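Long-range contacts in Succinylglutamatedesuccinylase/aspartoacylase (Rhodobacter sphaeroides 2.4.1, PDB 3CDX), which probably hydrolyses linear amide or ester bonds as a metal-dependent enzyme of the succinylglutamate desuccinylase/aspartoacylase family, with a calcium ion bound at its metal site: residues 276-281 with 295-300; 268-273 with 308-313; 282-287 with 316-321. One frame throughout, in Å; residues are numbered along the deposited sequence.

Contact 1: 276-281 with 295-300; sequences GLFEPT and GWIHFV
Glu279 and His298 meet on one face of two neighbouring antiparallel strands: Glu279 holds CG anti to its backbone N (chi1 176°) and runs extended beyond it, while His298 sets CG anti to its carbonyl carbon. The strands, 276-280 and 293-298, are the middle pair of a four-stranded antiparallel sheet. His298 NE2 donates to Glu279 OE1 over 2.8 Å; the oxygen accepts on its anti lone pair, and the imidazole and carboxylate planes lie only 17° apart. Trp296 lies alongside the same glutamate, its CE3 3.6 Å from Glu279 CD with the planes 45° apart, so the carboxylate sits against the indole as well as the imidazole. Just past the strand end, Thr281 crosses the indole at about a right angle, its CG2 3.8 Å from Trp296 CZ3, and its OG1 bonds to Thr293 O. Leu277 shares the face with Glu279, Trp296 and His298; here Gln70 of the second subunit packs on Leu277, and Ile71 of that subunit on Glu279.

Backbone bonds fix the register, with Leu277 and His298 as one hydrogen-bonded pair and Glu279 and Trp296 as the next; Glu279 N reaches Trp296 O at 2.8 Å. Between them, the non-hydrogen-bonded pair Phe278 and Ile297 points to the opposite face. There Ile297 CG1 meets the edge of the phenyl ring, 4.1 Å from Phe278 CD1, while Phe278 CE1 lies 3.7 Å from Gly295 CA.

Contact 2: 268-273 with 308-313; sequences AYVMAP and LELLYR
Val270 points its isopropyl group at the strand 308-311, and its two methyls part company there: CG1 lies 3.9 Å from Leu310 CB, and CG2 lies 3.8 Å from Tyr312 CD1. This is side-chain packing between strands of two different sheets, since no hydrogen bond joins the segments and the axes of 269-271 and 308-311 stay 7.6 Å apart although they run antiparallel at 169°. The valine's first torsion, with CG1 anti to the backbone N (chi1 -172°), places that methyl by Leu310. An alanine here would probably open a gap between the sheets, with Leu310 and Tyr312 losing the methyls that pack on them.

Leu310 carries the contact onward. Its CD1 approaches Met271 O at 3.6 Å, and its side chain and the Pro273 ring slide past each other in opposite directions, with Leu310 CD2 3.8 Å from Pro273 CD. At the exposed end Pro273 and Leu308 reach toward each other tip to tip, Pro273 CG lying 3.9 Å from Leu308 CD2.

Outside this shell, Val270 is held by backbone bonds to Val333 and Ala334 of the adjoining strand 332-339, and the side chains of Val270 and Leu310 both touch Val333. From strand 293-298, Ile297 meets Ala272 and Pro273, and Ala294 meets Tyr312, which also touches Thr281. On strand 308-311 itself, Glu309 OE2 is hydrogen-bonded to Thr293 OG1.

Contact 3: 282-287 with 316-321; sequences HYVGEE and GIVWFG
Gly285 N and Val318 O form the first of two backbone hydrogen bonds, 2.7 Å long and nearly straight at 172°, that tie a type II beta turn, Tyr283 to Glu286, to the strand 316-318. Val318 N returns the second, to Glu286 O. The pairing continues into Glu287 and Ile317, a non-hydrogen-bonded antiparallel pair. Gly285 has a backbone conformation that itself calls for glycine.

The Glu286 carboxylate folds back on the residues at the start of the turn: OE1 accepts from His282 ND1 at 3.1 Å, on its anti side, and from the backbone Tyr283 N, which comes from above the carboxylate plane. Tyr283 OH bonds to Ile223 N of the second subunit.

Apolar side-chain contact rests on two valines, Val284 CG1 meeting Val318 CG1 at 3.9 Å. A methyl also packs on backbone, Ile317 CG2 lying 3.5 Å from Gly285 C. Beyond Val318 the chain turns a corner at a classic beta bulge, where Trp319 and Phe320 both face Val335. Phe320, whose side chain is about 8 Å from the bound calcium ion, also meets Trp38 of the third subunit. Within the bulge, Phe320 CE1 sits over the centre of the Trp319 ring, 3.6 Å above its plane.

Contact 1 is the most buried of the three, whereas contacts 2 and 3 are partly buried. Contacts 1 and 2 share a sheet: strands 293-298 and 308-311 are neighbours in it, with probable backbone hydrogen bonds from Leu308 N to Ile297 O and from Leu310 N to Gly295 O. Their chemistry differs accordingly, since contact 1 joins strands within that sheet through backbone bonds and one carboxylate-imidazole bond, while contact 2 packs it against another without a hydrogen bond, chiefly by apolar side chains. The segment 282-287 of contact 3 follows directly on 276-281, and its turn is pinned by backbone bonds; Tyr312 OH of contact 2 packs on His282 and Val318. Contacts 1 and 3 both touch the second subunit.

Contact 1: 276-281 with 295-300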
ATOM      1  N   GLY A 276       2.703   1.731  24.441  1.00 28.52           N
ATOM      2  CA  GLY A 276       2.758   3.144  24.756  1.00 27.54           C
ATOM      3  C   GLY A 276       4.146   3.700  24.534  1.00 27.26           C
ATOM      4  O   GLY A 276       4.943   3.094  23.840  1.00 27.73           O
ATOM      5  N   LEU A 277       4.428   4.842  25.149  1.00 27.02           N
ATOM      6  CA  LEU A 277       5.682   5.562  24.969  1.00 26.62           C
ATOM      7  C   LEU A 277       6.635   5.213  26.117  1.00 26.75           C
ATOM      8  O   LEU A 277       6.473   5.668  27.269  1.00 26.19           O
ATOM      9  CB  LEU A 277       5.416   7.085  24.868  1.00 26.39           C
ATOM     10  CG  LEU A 277       6.624   8.061  24.846  1.00 27.57           C
ATOM     11  CD1 LEU A 277       7.778   7.560  23.997  1.00 23.76           C
ATOM     12  CD2 LEU A 277       6.209   9.465  24.374  1.00 26.63           C
ATOM     13  N   PHE A 278       7.626   4.403  25.791  1.00 27.17           N
ATOM     14  CA  PHE A 278       8.557   3.940  26.792  1.00 27.35           C
ATOM     15  C   PHE A 278       9.773   4.829  26.996  1.00 27.66           C
ATOM     16  O   PHE A 278      10.562   5.045  26.077  1.00 28.08           O
ATOM     17  CB  PHE A 278       8.989   2.497  26.532  1.00 27.73           C
ATOM     18  CG  PHE A 278      10.011   1.998  27.513  1.00 27.73           C
ATOM     19  CD1 PHE A 278       9.620   1.599  28.785  1.00 28.68           C
ATOM     20  CD2 PHE A 278      11.364   1.960  27.171  1.00 29.01           C
ATOM     21  CE1 PHE A 278      10.570   1.159  29.726  1.00 28.95           C
ATOM     22  CE2 PHE A 278      12.327   1.516  28.090  1.00 28.47           C
ATOM     23  CZ  PHE A 278      11.924   1.119  29.372  1.00 28.94           C
ATOM     24  N   GLU A 279       9.925   5.294  28.241  1.00 27.40           N
ATOM     25  CA  GLU A 279      11.031   6.137  28.689  1.00 26.92           C
ATOM     26  C   GLU A 279      11.997   5.262  29.508  1.00 27.26           C
ATOM     27  O   GLU A 279      11.618   4.792  30.615  1.00 27.14           O
ATOM     28  CB  GLU A 279      10.507   7.277  29.589  1.00 26.42           C
ATOM     29  CG  GLU A 279      11.629   8.142  30.176  1.00 27.80           C
ATOM     30  CD  GLU A 279      11.175   9.001  31.333  1.00 26.48           C
ATOM     31  OE1 GLU A 279       9.975   9.147  31.537  1.00 29.78           O
ATOM     32  OE2 GLU A 279      12.018   9.567  32.012  1.00 25.42           O
ATOM     33  N   PRO A 280      13.220   5.026  28.984  1.00 26.32           N
ATOM     34  CA  PRO A 280      14.161   4.198  29.719  1.00 26.45           C
ATOM     35  C   PRO A 280      14.908   4.978  30.808  1.00 27.48           C
ATOM     36  O   PRO A 280      14.967   6.217  30.774  1.00 26.66           O
ATOM     37  CB  PRO A 280      15.152   3.770  28.645  1.00 26.69           C
ATOM     38  CG  PRO A 280      15.174   4.959  27.667  1.00 26.66           C
ATOM     39  CD  PRO A 280      13.760   5.476  27.674  1.00 26.01           C
ATOM     40  N   THR A 281      15.464   4.238  31.767  1.00 27.19           N
ATOM     41  CA  THR A 281      16.354   4.784  32.768  1.00 26.54           C
ATOM     42  C   THR A 281      17.813   4.555  32.445  1.00 26.68           C
ATOM     43  O   THR A 281      18.655   5.254  32.988  1.00 27.54           O
ATOM     44  CB  THR A 281      16.074   4.189  34.200  1.00 26.99           C
ATOM     45  OG1 THR A 281      16.150   2.769  34.160  1.00 27.56           O
ATOM     46  CG2 THR A 281      14.725   4.570  34.678  1.00 26.39           C
ATOM     47  N   GLY A 295      12.255   1.816  33.482  1.00 28.07           N
ATOM     48  CA  GLY A 295      11.643   2.925  32.752  1.00 28.03           C
ATOM     49  C   GLY A 295      10.149   2.866  32.943  1.00 28.67           C
ATOM     50  O   GLY A 295       9.674   2.104  33.786  1.00 29.25           O
ATOM     51  N   TRP A 296       9.417   3.675  32.177  1.00 28.65           N
ATOM     52  CA  TRP A 296       7.975   3.882  32.324  1.00 28.48           C
ATOM     53  C   TRP A 296       7.303   3.937  30.956  1.00 28.63           C
ATOM     54  O   TRP A 296       7.829   4.535  30.002  1.00 26.62           O
ATOM     55  CB  TRP A 296       7.671   5.238  33.017  1.00 29.07           C
ATOM     56  CG  TRP A 296       8.260   5.423  34.366  1.00 27.04           C
ATOM     57  CD1 TRP A 296       7.671   5.104  35.568  1.00 28.97           C
ATOM     58  CD2 TRP A 296       9.552   5.956  34.677  1.00 28.61           C
ATOM     59  NE1 TRP A 296       8.524   5.418  36.605  1.00 28.23           N
ATOM     60  CE2 TRP A 296       9.685   5.932  36.092  1.00 27.79           C
ATOM     61  CE3 TRP A 296      10.610   6.472  33.899  1.00 26.80           C
ATOM     62  CZ2 TRP A 296      10.826   6.400  36.742  1.00 29.29           C
ATOM     63  CZ3 TRP A 296      11.740   6.908  34.526  1.00 28.09           C
ATOM     64  CH2 TRP A 296      11.852   6.879  35.944  1.00 29.42           C
ATOM     65  N   ILE A 297       6.121   3.336  30.878  1.00 27.97           N
ATOM     66  CA  ILE A 297       5.331   3.436  29.665  1.00 28.55           C
ATOM     67  C   ILE A 297       4.311   4.523  29.922  1.00 28.43           C
ATOM     68  O   ILE A 297       3.474   4.380  30.829  1.00 27.80           O
ATOM     69  CB  ILE A 297       4.598   2.134  29.348  1.00 28.36           C
ATOM     70  CG1 ILE A 297       5.591   1.010  29.013  1.00 28.25           C
ATOM     71  CG2 ILE A 297       3.545   2.383  28.285  1.00 27.48           C
ATOM     72  CD1 ILE A 297       4.911  -0.383  28.779  1.00 29.47           C
ATOM     73  N   HIS A 298       4.417   5.603  29.143  1.00 27.81           N
ATOM     74  CA  HIS A 298       3.540   6.744  29.248  1.00 26.78           C
ATOM     75  C   HIS A 298       2.339   6.504  28.350  1.00 27.19           C
ATOM     76  O   HIS A 298       2.475   5.893  27.251  1.00 26.56           O
ATOM     77  CB  HIS A 298       4.296   8.030  28.844  1.00 27.02           C
ATOM     78  CG  HIS A 298       5.463   8.367  29.736  1.00 27.65           C
ATOM     79  ND1 HIS A 298       5.366   9.267  30.779  1.00 28.17           N
ATOM     80  CD2 HIS A 298       6.741   7.915  29.754  1.00 27.32           C
ATOM     81  CE1 HIS A 298       6.536   9.358  31.392  1.00 28.62           C
ATOM     82  NE2 HIS A 298       7.387   8.548  30.791  1.00 24.94           N
ATOM     83  N   PHE A 299       1.163   6.956  28.819  1.00 26.79           N
ATOM     84  CA  PHE A 299      -0.075   6.919  28.041  1.00 27.99           C
ATOM     85  C   PHE A 299      -0.460   8.330  27.619  1.00 28.56           C
ATOM     86  O   PHE A 299      -1.378   8.959  28.182  1.00 28.53           O
ATOM     87  CB  PHE A 299      -1.180   6.166  28.800  1.00 28.38           C
ATOM     88  CG  PHE A 299      -0.720   4.802  29.262  1.00 29.44           C
ATOM     89  CD1 PHE A 299      -0.606   3.742  28.335  1.00 30.49           C
ATOM     90  CD2 PHE A 299      -0.300   4.608  30.578  1.00 29.26           C
ATOM     91  CE1 PHE A 299      -0.106   2.487  28.731  1.00 30.92           C
ATOM     92  CE2 PHE A 299       0.167   3.351  31.001  1.00 29.83           C
ATOM     93  CZ  PHE A 299       0.273   2.291  30.086  1.00 30.48           C
ATOM     94  N   VAL A 300       0.268   8.830  26.616  1.00 28.72           N
ATOM     95  CA  VAL A 300       0.143  10.246  26.244  1.00 29.33           C
ATOM     96  C   VAL A 300      -1.178  10.569  25.595  1.00 29.89           C
ATOM     97  O   VAL A 300      -1.518  11.731  25.461  1.00 30.09           O
ATOM     98  CB  VAL A 300       1.310  10.750  25.372  1.00 29.12           C
ATOM     99  CG1 VAL A 300       2.627  10.485  26.095  1.00 28.52           C
ATOM    100  CG2 VAL A 300       1.264  10.125  23.959  1.00 29.87           C
TER

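Contact 2: 268-273 with 308-313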
ATOM      1  N   ALA A 268      15.730 -12.088  32.525  1.00 35.55           N
ATOM      2  CA  ALA A 268      16.670 -11.203  31.764  1.00 34.45           C
ATOM      3  C   ALA A 268      16.002 -10.193  30.805  1.00 33.90           C
ATOM      4  O   ALA A 268      16.595  -9.195  30.464  1.00 34.35           O
ATOM      5  CB  ALA A 268      17.689 -12.044  30.997  1.00 33.76           C
ATOM      6  N   TYR A 269      14.773 -10.467  30.387  1.00 33.63           N
ATOM      7  CA  TYR A 269      14.014  -9.618  29.464  1.00 33.92           C
ATOM      8  C   TYR A 269      13.011  -8.735  30.197  1.00 34.95           C
ATOM      9  O   TYR A 269      12.147  -9.238  30.953  1.00 35.56           O
ATOM     10  CB  TYR A 269      13.246 -10.505  28.479  1.00 34.49           C
ATOM     11  CG  TYR A 269      14.163 -11.373  27.662  1.00 34.68           C
ATOM     12  CD1 TYR A 269      14.496 -11.018  26.358  1.00 35.05           C
ATOM     13  CD2 TYR A 269      14.718 -12.534  28.195  1.00 35.78           C
ATOM     14  CE1 TYR A 269      15.349 -11.799  25.601  1.00 35.37           C
ATOM     15  CE2 TYR A 269      15.584 -13.336  27.435  1.00 35.21           C
ATOM     16  CZ  TYR A 269      15.884 -12.954  26.144  1.00 35.56           C
ATOM     17  OH  TYR A 269      16.743 -13.701  25.381  1.00 36.28           O
ATOM     18  N   VAL A 270      13.108  -7.427  29.990  1.00 34.18           N
ATOM     19  CA  VAL A 270      12.072  -6.533  30.454  1.00 33.81           C
ATOM     20  C   VAL A 270      11.094  -6.379  29.325  1.00 34.29           C
ATOM     21  O   VAL A 270      11.429  -5.858  28.262  1.00 34.44           O
ATOM     22  CB  VAL A 270      12.608  -5.149  30.872  1.00 33.03           C
ATOM     23  CG1 VAL A 270      11.479  -4.318  31.531  1.00 33.05           C
ATOM     24  CG2 VAL A 270      13.813  -5.327  31.766  1.00 33.69           C
ATOM     25  N   MET A 271       9.873  -6.823  29.568  1.00 34.37           N
ATOM     26  CA  MET A 271       8.847  -6.839  28.548  1.00 33.97           C
ATOM     27  C   MET A 271       7.826  -5.705  28.747  1.00 33.41           C
ATOM     28  O   MET A 271       7.462  -5.369  29.873  1.00 32.87           O
ATOM     29  CB  MET A 271       8.162  -8.203  28.572  1.00 34.82           C
ATOM     30  CG  MET A 271       9.145  -9.401  28.406  1.00 36.45           C
ATOM     31  SD  MET A 271       9.963  -9.580  26.816  1.00 36.69           S
ATOM     32  CE  MET A 271       8.591  -9.904  25.718  1.00 40.50           C
ATOM     33  N   ALA A 272       7.387  -5.099  27.647  1.00 32.44           N
ATOM     34  CA  ALA A 272       6.270  -4.144  27.689  1.00 31.73           C
ATOM     35  C   ALA A 272       4.891  -4.854  27.789  1.00 31.55           C
ATOM     36  O   ALA A 272       4.511  -5.596  26.864  1.00 31.14           O
ATOM     37  CB  ALA A 272       6.304  -3.232  26.447  1.00 31.42           C
ATOM     38  N   PRO A 273       4.140  -4.629  28.892  1.00 30.74           N
ATOM     39  CA  PRO A 273       2.813  -5.261  28.961  1.00 31.01           C
ATOM     40  C   PRO A 273       1.751  -4.472  28.224  1.00 30.73           C
ATOM     41  O   PRO A 273       0.652  -4.976  27.977  1.00 30.54           O
ATOM     42  CB  PRO A 273       2.506  -5.272  30.468  1.00 31.35           C
ATOM     43  CG  PRO A 273       3.684  -4.568  31.150  1.00 30.20           C
ATOM     44  CD  PRO A 273       4.447  -3.871  30.116  1.00 30.59           C
ATOM     45  N   LEU A 308       3.154   3.575  33.401  1.00 34.16           N
ATOM     46  CA  LEU A 308       3.372   2.270  34.001  1.00 34.18           C
ATOM     47  C   LEU A 308       4.862   2.002  34.211  1.00 33.47           C
ATOM     48  O   LEU A 308       5.617   1.879  33.248  1.00 32.12           O
ATOM     49  CB  LEU A 308       2.711   1.180  33.146  1.00 34.10           C
ATOM     50  CG  LEU A 308       2.842  -0.283  33.557  1.00 34.23           C
ATOM     51  CD1 LEU A 308       1.995  -0.563  34.837  1.00 35.84           C
ATOM     52  CD2 LEU A 308       2.359  -1.167  32.375  1.00 34.33           C
ATOM     53  N   GLU A 309       5.265   1.892  35.485  1.00 33.12           N
ATOM     54  CA  GLU A 309       6.650   1.570  35.844  1.00 32.86           C
ATOM     55  C   GLU A 309       7.015   0.117  35.519  1.00 32.58           C
ATOM     56  O   GLU A 309       6.264  -0.816  35.883  1.00 31.16           O
ATOM     57  CB  GLU A 309       6.865   1.800  37.347  1.00 33.10           C
ATOM     58  CG  GLU A 309       8.365   1.727  37.784  1.00 33.58           C
ATOM     59  CD  GLU A 309       8.540   1.840  39.316  1.00 34.30           C
ATOM     60  OE1 GLU A 309       7.515   1.870  40.011  1.00 35.36           O
ATOM     61  OE2 GLU A 309       9.687   1.888  39.804  1.00 33.48           O
ATOM     62  N   LEU A 310       8.165  -0.073  34.856  1.00 31.49           N
ATOM     63  CA  LEU A 310       8.748  -1.424  34.620  1.00 31.88           C
ATOM     64  C   LEU A 310      10.015  -1.603  35.425  1.00 31.97           C
ATOM     65  O   LEU A 310      10.787  -0.656  35.546  1.00 32.08           O
ATOM     66  CB  LEU A 310       9.118  -1.655  33.129  1.00 30.57           C
ATOM     67  CG  LEU A 310       8.009  -1.442  32.082  1.00 31.86           C
ATOM     68  CD1 LEU A 310       8.357  -2.011  30.718  1.00 29.78           C
ATOM     69  CD2 LEU A 310       6.666  -2.004  32.575  1.00 33.93           C
ATOM     70  N   LEU A 311      10.255  -2.822  35.928  1.00 32.36           N
ATOM     71  CA  LEU A 311      11.464  -3.120  36.713  1.00 33.21           C
ATOM     72  C   LEU A 311      12.350  -4.146  36.019  1.00 33.43           C
ATOM     73  O   LEU A 311      11.832  -5.062  35.388  1.00 34.51           O
ATOM     74  CB  LEU A 311      11.096  -3.663  38.112  1.00 32.91           C
ATOM     75  CG  LEU A 311      10.030  -2.921  38.922  1.00 33.98           C
ATOM     76  CD1 LEU A 311       9.776  -3.687  40.242  1.00 35.36           C
ATOM     77  CD2 LEU A 311      10.455  -1.479  39.183  1.00 33.39           C
ATOM     78  N   TYR A 312      13.662  -3.989  36.130  1.00 33.78           N
ATOM     79  CA  TYR A 312      14.603  -5.066  35.835  1.00 35.42           C
ATOM     80  C   TYR A 312      14.426  -6.204  36.858  1.00 36.53           C
ATOM     81  O   TYR A 312      14.104  -5.953  38.020  1.00 34.93           O
ATOM     82  CB  TYR A 312      16.067  -4.593  35.943  1.00 36.13           C
ATOM     83  CG  TYR A 312      16.482  -3.454  35.035  1.00 36.40           C
ATOM     84  CD1 TYR A 312      16.690  -3.647  33.664  1.00 38.11           C
ATOM     85  CD2 TYR A 312      16.686  -2.178  35.553  1.00 38.69           C
ATOM     86  CE1 TYR A 312      17.087  -2.563  32.819  1.00 36.93           C
ATOM     87  CE2 TYR A 312      17.073  -1.114  34.738  1.00 38.01           C
ATOM     88  CZ  TYR A 312      17.262  -1.308  33.385  1.00 37.68           C
ATOM     89  OH  TYR A 312      17.656  -0.232  32.613  1.00 41.16           O
ATOM     90  N   ARG A 313      14.677  -7.437  36.414  1.00 37.26           N
ATOM     91  CA  ARG A 313      14.552  -8.626  37.249  1.00 38.33           C
ATOM     92  C   ARG A 313      15.832  -9.470  37.259  1.00 38.92           C
ATOM     93  O   ARG A 313      15.804 -10.646  37.659  1.00 39.23           O
ATOM     94  CB  ARG A 313      13.360  -9.474  36.786  1.00 38.79           C
ATOM     95  CG  ARG A 313      12.026  -8.768  36.859  1.00 39.97           C
ATOM     96  CD  ARG A 313      11.741  -8.402  38.287  1.00 41.66           C
ATOM     97  NE  ARG A 313      10.378  -7.920  38.463  1.00 44.33           N
ATOM     98  CZ  ARG A 313       9.935  -7.371  39.586  1.00 47.15           C
ATOM     99  NH1 ARG A 313      10.770  -7.248  40.621  1.00 46.57           N
ATOM    100  NH2 ARG A 313       8.670  -6.953  39.676  1.00 46.54           N
TER

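Contact 3: 282-287 with 316-321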
ATOM      1  N   HIS A 282      18.126   3.594  31.572  1.00 27.27           N
ATOM      2  CA  HIS A 282      19.530   3.247  31.218  1.00 27.19           C
ATOM      3  C   HIS A 282      19.708   2.935  29.753  1.00 27.22           C
ATOM      4  O   HIS A 282      18.748   2.460  29.106  1.00 27.14           O
ATOM      5  CB  HIS A 282      19.988   1.986  31.976  1.00 27.71           C
ATOM      6  CG  HIS A 282      20.093   2.194  33.450  1.00 27.84           C
ATOM      7  ND1 HIS A 282      21.245   2.651  34.051  1.00 29.98           N
ATOM      8  CD2 HIS A 282      19.173   2.068  34.434  1.00 27.55           C
ATOM      9  CE1 HIS A 282      21.042   2.777  35.351  1.00 29.60           C
ATOM     10  NE2 HIS A 282      19.792   2.428  35.612  1.00 29.74           N
ATOM     11  N   TYR A 283      20.933   3.142  29.253  1.00 26.72           N
ATOM     12  CA  TYR A 283      21.350   2.663  27.933  1.00 27.58           C
ATOM     13  C   TYR A 283      22.094   1.359  27.983  1.00 27.44           C
ATOM     14  O   TYR A 283      22.598   0.967  29.047  1.00 27.84           O
ATOM     15  CB  TYR A 283      22.281   3.656  27.247  1.00 28.35           C
ATOM     16  CG  TYR A 283      21.654   4.980  26.951  1.00 29.39           C
ATOM     17  CD1 TYR A 283      20.372   5.059  26.362  1.00 29.75           C
ATOM     18  CD2 TYR A 283      22.332   6.162  27.254  1.00 30.66           C
ATOM     19  CE1 TYR A 283      19.791   6.291  26.080  1.00 28.74           C
ATOM     20  CE2 TYR A 283      21.765   7.399  26.981  1.00 30.42           C
ATOM     21  CZ  TYR A 283      20.512   7.466  26.392  1.00 29.99           C
ATOM     22  OH  TYR A 283      19.976   8.707  26.126  1.00 29.99           O
ATOM     23  N   VAL A 284      22.227   0.714  26.821  1.00 27.15           N
ATOM     24  CA  VAL A 284      23.077  -0.474  26.700  1.00 26.95           C
ATOM     25  C   VAL A 284      24.462  -0.198  27.261  1.00 27.36           C
ATOM     26  O   VAL A 284      24.965   0.939  27.156  1.00 27.12           O
ATOM     27  CB  VAL A 284      23.150  -1.024  25.240  1.00 27.27           C
ATOM     28  CG1 VAL A 284      21.730  -1.404  24.815  1.00 25.57           C
ATOM     29  CG2 VAL A 284      23.800  -0.030  24.267  1.00 26.11           C
ATOM     30  N   GLY A 285      25.065  -1.215  27.881  1.00 27.55           N
ATOM     31  CA  GLY A 285      26.408  -1.061  28.439  1.00 28.68           C
ATOM     32  C   GLY A 285      26.388  -0.626  29.889  1.00 29.57           C
ATOM     33  O   GLY A 285      27.411  -0.627  30.576  1.00 30.89           O
ATOM     34  N   GLU A 286      25.226  -0.276  30.392  1.00 29.97           N
ATOM     35  CA  GLU A 286      25.173   0.209  31.777  1.00 30.85           C
ATOM     36  C   GLU A 286      24.830  -0.884  32.780  1.00 31.52           C
ATOM     37  O   GLU A 286      24.035  -1.796  32.499  1.00 30.52           O
ATOM     38  CB  GLU A 286      24.238   1.431  31.890  1.00 30.28           C
ATOM     39  CG  GLU A 286      24.758   2.648  31.043  1.00 30.80           C
ATOM     40  CD  GLU A 286      23.879   3.899  31.117  1.00 32.94           C
ATOM     41  OE1 GLU A 286      22.803   3.896  31.736  1.00 34.26           O
ATOM     42  OE2 GLU A 286      24.264   4.914  30.521  1.00 40.94           O
ATOM     43  N   GLU A 287      25.433  -0.785  33.959  1.00 32.05           N
ATOM     44  CA  GLU A 287      25.132  -1.702  35.027  1.00 33.61           C
ATOM     45  C   GLU A 287      23.715  -1.457  35.587  1.00 32.22           C
ATOM     46  O   GLU A 287      23.325  -0.315  35.804  1.00 31.14           O
ATOM     47  CB  GLU A 287      26.171  -1.553  36.140  1.00 33.54           C
ATOM     48  CG  GLU A 287      26.282  -2.801  37.011  1.00 38.12           C
ATOM     49  CD  GLU A 287      27.137  -2.583  38.291  1.00 38.17           C
ATOM     50  OE1 GLU A 287      26.746  -3.099  39.390  1.00 41.56           O
ATOM     51  OE2 GLU A 287      28.175  -1.887  38.182  1.00 44.15           O
ATOM     52  N   GLY A 316      23.087  -7.114  36.316  1.00 35.32           N
ATOM     53  CA  GLY A 316      23.882  -7.294  35.115  1.00 34.21           C
ATOM     54  C   GLY A 316      24.139  -6.008  34.333  1.00 34.13           C
ATOM     55  O   GLY A 316      24.130  -4.919  34.887  1.00 34.55           O
ATOM     56  N   ILE A 317      24.389  -6.150  33.034  1.00 32.91           N
ATOM     57  CA  ILE A 317      24.707  -5.035  32.135  1.00 31.65           C
ATOM     58  C   ILE A 317      23.650  -5.079  31.007  1.00 31.34           C
ATOM     59  O   ILE A 317      23.302  -6.168  30.503  1.00 30.54           O
ATOM     60  CB  ILE A 317      26.147  -5.198  31.583  1.00 31.71           C
ATOM     61  CG1 ILE A 317      27.130  -5.305  32.755  1.00 33.01           C
ATOM     62  CG2 ILE A 317      26.567  -4.066  30.559  1.00 31.19           C
ATOM     63  CD1 ILE A 317      28.574  -5.277  32.359  1.00 36.96           C
ATOM     64  N   VAL A 318      23.089  -3.920  30.659  1.00 30.03           N
ATOM     65  CA  VAL A 318      22.139  -3.854  29.550  1.00 29.80           C
ATOM     66  C   VAL A 318      22.857  -4.239  28.254  1.00 29.37           C
ATOM     67  O   VAL A 318      23.859  -3.639  27.874  1.00 29.80           O
ATOM     68  CB  VAL A 318      21.398  -2.470  29.448  1.00 30.32           C
ATOM     69  CG1 VAL A 318      20.379  -2.460  28.304  1.00 26.79           C
ATOM     70  CG2 VAL A 318      20.662  -2.178  30.774  1.00 28.89           C
ATOM     71  N   TRP A 319      22.347  -5.276  27.599  1.00 29.17           N
ATOM     72  CA  TRP A 319      22.929  -5.733  26.336  1.00 28.54           C
ATOM     73  C   TRP A 319      22.202  -5.117  25.127  1.00 28.28           C
ATOM     74  O   TRP A 319      22.866  -4.554  24.235  1.00 25.80           O
ATOM     75  CB  TRP A 319      22.895  -7.251  26.249  1.00 29.32           C
ATOM     76  CG  TRP A 319      23.472  -7.805  24.971  1.00 28.60           C
ATOM     77  CD1 TRP A 319      24.534  -7.314  24.250  1.00 31.10           C
ATOM     78  CD2 TRP A 319      23.002  -8.938  24.260  1.00 31.13           C
ATOM     79  NE1 TRP A 319      24.764  -8.099  23.150  1.00 29.62           N
ATOM     80  CE2 TRP A 319      23.818  -9.090  23.122  1.00 29.49           C
ATOM     81  CE3 TRP A 319      21.964  -9.853  24.475  1.00 32.60           C
ATOM     82  CZ2 TRP A 319      23.646 -10.133  22.219  1.00 32.04           C
ATOM     83  CZ3 TRP A 319      21.778 -10.886  23.550  1.00 32.91           C
ATOM     84  CH2 TRP A 319      22.617 -11.012  22.439  1.00 30.77           C
ATOM     85  N   PHE A 320      20.866  -5.297  25.112  1.00 27.39           N
ATOM     86  CA  PHE A 320      19.915  -4.627  24.208  1.00 28.14           C
ATOM     87  C   PHE A 320      19.085  -3.635  24.988  1.00 27.22           C
ATOM     88  O   PHE A 320      18.528  -3.970  26.039  1.00 27.13           O
ATOM     89  CB  PHE A 320      18.942  -5.614  23.542  1.00 28.33           C
ATOM     90  CG  PHE A 320      19.503  -6.341  22.353  1.00 32.41           C
ATOM     91  CD1 PHE A 320      20.835  -6.704  22.294  1.00 35.02           C
ATOM     92  CD2 PHE A 320      18.666  -6.683  21.266  1.00 36.71           C
ATOM     93  CE1 PHE A 320      21.355  -7.378  21.161  1.00 36.15           C
ATOM     94  CE2 PHE A 320      19.189  -7.347  20.131  1.00 36.48           C
ATOM     95  CZ  PHE A 320      20.530  -7.701  20.100  1.00 32.61           C
ATOM     96  N   GLY A 321      18.964  -2.431  24.440  1.00 27.49           N
ATOM     97  CA  GLY A 321      18.172  -1.367  25.051  1.00 28.18           C
ATOM     98  C   GLY A 321      17.110  -0.888  24.099  1.00 28.99           C
ATOM     99  O   GLY A 321      17.283  -0.986  22.865  1.00 30.21           O
TER